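Local coordinates for protein immunoreactive 84kD antigen PG93 (Porphyromonas gingivalis, PDB 5M11) that serves as an essential bacterial surface component of the type IX secretion system and binds zinc and calcium ions, at residues H323-A328 and G381-F386. Numbering follows the deposited sequence.
Sequences HGRLYA and GDPDHF. With ZN (zinc ion), chain J; ZN (zinc ion), chain D.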
ATOM      1  N   HIS A 323     -19.407  -5.335  11.231  1.00 58.31           N
ATOM      2  CA  HIS A 323     -19.439  -6.483  12.140  1.00 60.65           C
ATOM      3  C   HIS A 323     -18.049  -6.886  12.679  1.00 61.44           C
ATOM      4  O   HIS A 323     -17.744  -8.087  12.731  1.00 60.20           O
ATOM      5  CB  HIS A 323     -20.111  -7.703  11.467  1.00 63.40           C
ATOM      6  CG  HIS A 323     -21.469  -7.446  10.874  1.00 67.57           C
ATOM      7  ND1 HIS A 323     -22.513  -6.948  11.635  1.00 70.75           N
ATOM      8  CD2 HIS A 323     -21.914  -7.659   9.614  1.00 69.13           C
ATOM      9  CE1 HIS A 323     -23.549  -6.864  10.815  1.00 70.13           C
ATOM     10  NE2 HIS A 323     -23.236  -7.282   9.589  1.00 69.47           N
ATOM     11  N   GLY A 324     -17.253  -5.875  13.082  1.00 56.39           N
ATOM     12  CA  GLY A 324     -15.885  -6.008  13.595  1.00 55.71           C
ATOM     13  C   GLY A 324     -14.887  -6.607  12.611  1.00 58.17           C
ATOM     14  O   GLY A 324     -13.889  -7.209  13.024  1.00 60.47           O
ATOM     15  N   ARG A 325     -15.160  -6.456  11.298  1.00 49.78           N
ATOM     16  CA  ARG A 325     -14.372  -6.975  10.190  1.00 48.36           C
ATOM     17  C   ARG A 325     -14.154  -5.914   9.139  1.00 51.36           C
ATOM     18  O   ARG A 325     -15.016  -5.047   8.932  1.00 49.88           O
ATOM     19  CB  ARG A 325     -15.093  -8.164   9.523  1.00 49.53           C
ATOM     20  CG  ARG A 325     -14.777  -9.509  10.115  1.00 66.08           C
ATOM     21  CD  ARG A 325     -15.779 -10.562   9.690  1.00 79.72           C
ATOM     22  NE  ARG A 325     -15.520 -11.835  10.367  1.00 99.08           N
ATOM     23  CZ  ARG A 325     -16.108 -12.226  11.494  1.00120.68           C
ATOM     24  NH1 ARG A 325     -17.026 -11.461  12.073  1.00104.42           N
ATOM     25  NH2 ARG A 325     -15.788 -13.387  12.048  1.00117.84           N
ATOM     26  N   LEU A 326     -13.011  -6.007   8.441  1.00 47.61           N
ATOM     27  CA  LEU A 326     -12.681  -5.133   7.322  1.00 45.88           C
ATOM     28  C   LEU A 326     -12.979  -5.911   6.053  1.00 50.65           C
ATOM     29  O   LEU A 326     -12.679  -7.096   5.988  1.00 52.33           O
ATOM     30  CB  LEU A 326     -11.207  -4.675   7.392  1.00 45.67           C
ATOM     31  CG  LEU A 326     -10.673  -3.761   6.274  1.00 48.06           C
ATOM     32  CD1 LEU A 326     -10.991  -2.313   6.539  1.00 46.86           C
ATOM     33  CD2 LEU A 326      -9.176  -3.915   6.126  1.00 48.68           C
ATOM     34  N   TYR A 327     -13.611  -5.267   5.079  1.00 46.10           N
ATOM     35  CA  TYR A 327     -13.939  -5.841   3.780  1.00 46.03           C
ATOM     36  C   TYR A 327     -13.225  -4.989   2.749  1.00 50.91           C
ATOM     37  O   TYR A 327     -13.383  -3.774   2.759  1.00 48.88           O
ATOM     38  CB  TYR A 327     -15.474  -5.887   3.551  1.00 46.16           C
ATOM     39  CG  TYR A 327     -16.254  -6.716   4.556  1.00 46.70           C
ATOM     40  CD1 TYR A 327     -16.750  -7.971   4.220  1.00 47.66           C
ATOM     41  CD2 TYR A 327     -16.516  -6.231   5.838  1.00 47.55           C
ATOM     42  CE1 TYR A 327     -17.471  -8.732   5.138  1.00 46.63           C
ATOM     43  CE2 TYR A 327     -17.233  -6.987   6.765  1.00 48.58           C
ATOM     44  CZ  TYR A 327     -17.708  -8.236   6.408  1.00 53.53           C
ATOM     45  OH  TYR A 327     -18.415  -8.970   7.324  1.00 54.46           O
ATOM     46  N   ALA A 328     -12.375  -5.598   1.927  1.00 51.33           N
ATOM     47  CA  ALA A 328     -11.613  -4.867   0.922  1.00 52.79           C
ATOM     48  C   ALA A 328     -11.637  -5.543  -0.447  1.00 61.20           C
ATOM     49  O   ALA A 328     -11.596  -6.777  -0.551  1.00 61.48           O
ATOM     50  CB  ALA A 328     -10.186  -4.705   1.383  1.00 54.11           C
ATOM     51  N   GLY A 381     -26.546  -7.854  10.237  1.00 72.41           N
ATOM     52  CA  GLY A 381     -26.771  -9.082  10.993  1.00 74.30           C
ATOM     53  C   GLY A 381     -26.003 -10.320  10.557  1.00 78.51           C
ATOM     54  O   GLY A 381     -25.689 -11.161  11.406  1.00 80.52           O
ATOM     55  N   ASP A 382     -25.704 -10.477   9.250  1.00 72.54           N
ATOM     56  CA  ASP A 382     -24.958 -11.658   8.797  1.00 72.02           C
ATOM     57  C   ASP A 382     -23.576 -11.232   8.210  1.00 72.39           C
ATOM     58  O   ASP A 382     -23.476 -10.932   7.022  1.00 70.83           O
ATOM     59  CB  ASP A 382     -25.792 -12.507   7.809  1.00 74.80           C
ATOM     60  CG  ASP A 382     -25.361 -13.961   7.636  1.00 89.12           C
ATOM     61  OD1 ASP A 382     -26.052 -14.708   6.901  1.00 92.72           O
ATOM     62  OD2 ASP A 382     -24.320 -14.352   8.210  1.00 93.12           O
ATOM     63  N   PRO A 383     -22.503 -11.192   9.043  1.00 68.34           N
ATOM     64  CA  PRO A 383     -21.174 -10.797   8.533  1.00 66.70           C
ATOM     65  C   PRO A 383     -20.638 -11.650   7.394  1.00 70.83           C
ATOM     66  O   PRO A 383     -19.943 -11.105   6.540  1.00 69.19           O
ATOM     67  CB  PRO A 383     -20.253 -10.957   9.754  1.00 68.73           C
ATOM     68  CG  PRO A 383     -20.995 -11.828  10.702  1.00 75.22           C
ATOM     69  CD  PRO A 383     -22.440 -11.501  10.485  1.00 71.19           C
ATOM     70  N   ASP A 384     -20.932 -12.973   7.389  1.00 69.65           N
ATOM     71  CA  ASP A 384     -20.430 -13.866   6.351  1.00 70.90           C
ATOM     72  C   ASP A 384     -21.280 -13.793   5.087  1.00 73.19           C
ATOM     73  O   ASP A 384     -20.918 -14.404   4.092  1.00 73.87           O
ATOM     74  CB  ASP A 384     -20.244 -15.321   6.832  1.00 76.17           C
ATOM     75  CG  ASP A 384     -21.298 -15.878   7.767  1.00 97.75           C
ATOM     76  OD1 ASP A 384     -20.983 -16.068   8.971  1.00 99.31           O
ATOM     77  OD2 ASP A 384     -22.409 -16.223   7.280  1.00109.73           O
ATOM     78  N   HIS A 385     -22.346 -12.991   5.097  1.00 68.83           N
ATOM     79  CA  HIS A 385     -23.214 -12.794   3.943  1.00 68.92           C
ATOM     80  C   HIS A 385     -22.954 -11.413   3.357  1.00 66.84           C
ATOM     81  O   HIS A 385     -23.396 -10.398   3.903  1.00 66.17           O
ATOM     82  CB  HIS A 385     -24.701 -12.995   4.309  1.00 71.75           C
ATOM     83  CG  HIS A 385     -25.644 -13.055   3.137  1.00 76.98           C
ATOM     84  ND1 HIS A 385     -26.904 -12.459   3.191  1.00 79.26           N
ATOM     85  CD2 HIS A 385     -25.496 -13.650   1.926  1.00 79.89           C
ATOM     86  CE1 HIS A 385     -27.464 -12.701   2.016  1.00 79.43           C
ATOM     87  NE2 HIS A 385     -26.656 -13.414   1.223  1.00 80.31           N
ATOM     88  N   PHE A 386     -22.189 -11.379   2.264  1.00 58.72           N
ATOM     89  CA  PHE A 386     -21.861 -10.143   1.570  1.00 55.08           C
ATOM     90  C   PHE A 386     -21.873 -10.376   0.072  1.00 59.40           C
ATOM     91  O   PHE A 386     -21.741 -11.515  -0.376  1.00 60.56           O
ATOM     92  CB  PHE A 386     -20.504  -9.556   2.037  1.00 54.50           C
ATOM     93  CG  PHE A 386     -19.289 -10.439   1.847  1.00 54.94           C
ATOM     94  CD1 PHE A 386     -18.509 -10.339   0.703  1.00 56.96           C
ATOM     95  CD2 PHE A 386     -18.907 -11.350   2.829  1.00 55.57           C
ATOM     96  CE1 PHE A 386     -17.381 -11.146   0.534  1.00 58.35           C
ATOM     97  CE2 PHE A 386     -17.788 -12.165   2.656  1.00 58.53           C
ATOM     98  CZ  PHE A 386     -17.023 -12.050   1.516  1.00 57.27           C
TER
HETATM   99 ZN    ZN J 809     -22.550  -7.920  13.426  1.00 80.70          ZN
HETATM  100 ZN    ZN D 803     -24.550 -16.259   7.184  1.00106.34          ZN
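The carbonyl O of Pro383 is gripped across the contact by one hydrogen bond, donated by Tyr327 OH at 2.7 Å. The hydroxyl approaches from above the carbonyl plane, at a C=O...donor angle of 118°, and the oxygen lies in the plane of the phenol ring, at its edge. Tyr327 CG stands anti to its carbonyl carbon, and the ring turns an edge to the face of Phe386 in a T-shaped stack, centroids 5.5 Å apart and planes at 71°; Tyr327 CE1 comes 3.8 Å from Phe386 CD2. Pro383 also meets His323: Pro383 CD lies over one imidazole face, 4.3 Å from the ring centroid, a CH-pi contact, while Pro383 CB packs 3.7 Å from His323 CB. Two grips fix the rotation of that imidazole, since ND1 of His323 binds a zinc ion at 2.0 Å and NE2 is hydrogen-bonded to Ser379 O. A type I turn from Asp382 to His385 presents the far side of the loop to a second zinc, held by both carboxylate oxygens of Asp382, by Asp384 OD2 at 2.1 Å and by Lys399. The contact thus joins two successive four-stranded antiparallel sheets, consistent with adjacent propeller blades: the hairpin of 318-322 and 325-329 meets the loop between 373-378 and 386-390, with Tyr327 against Ile376 and Val378 and Phe386 against Val344 and Leu346.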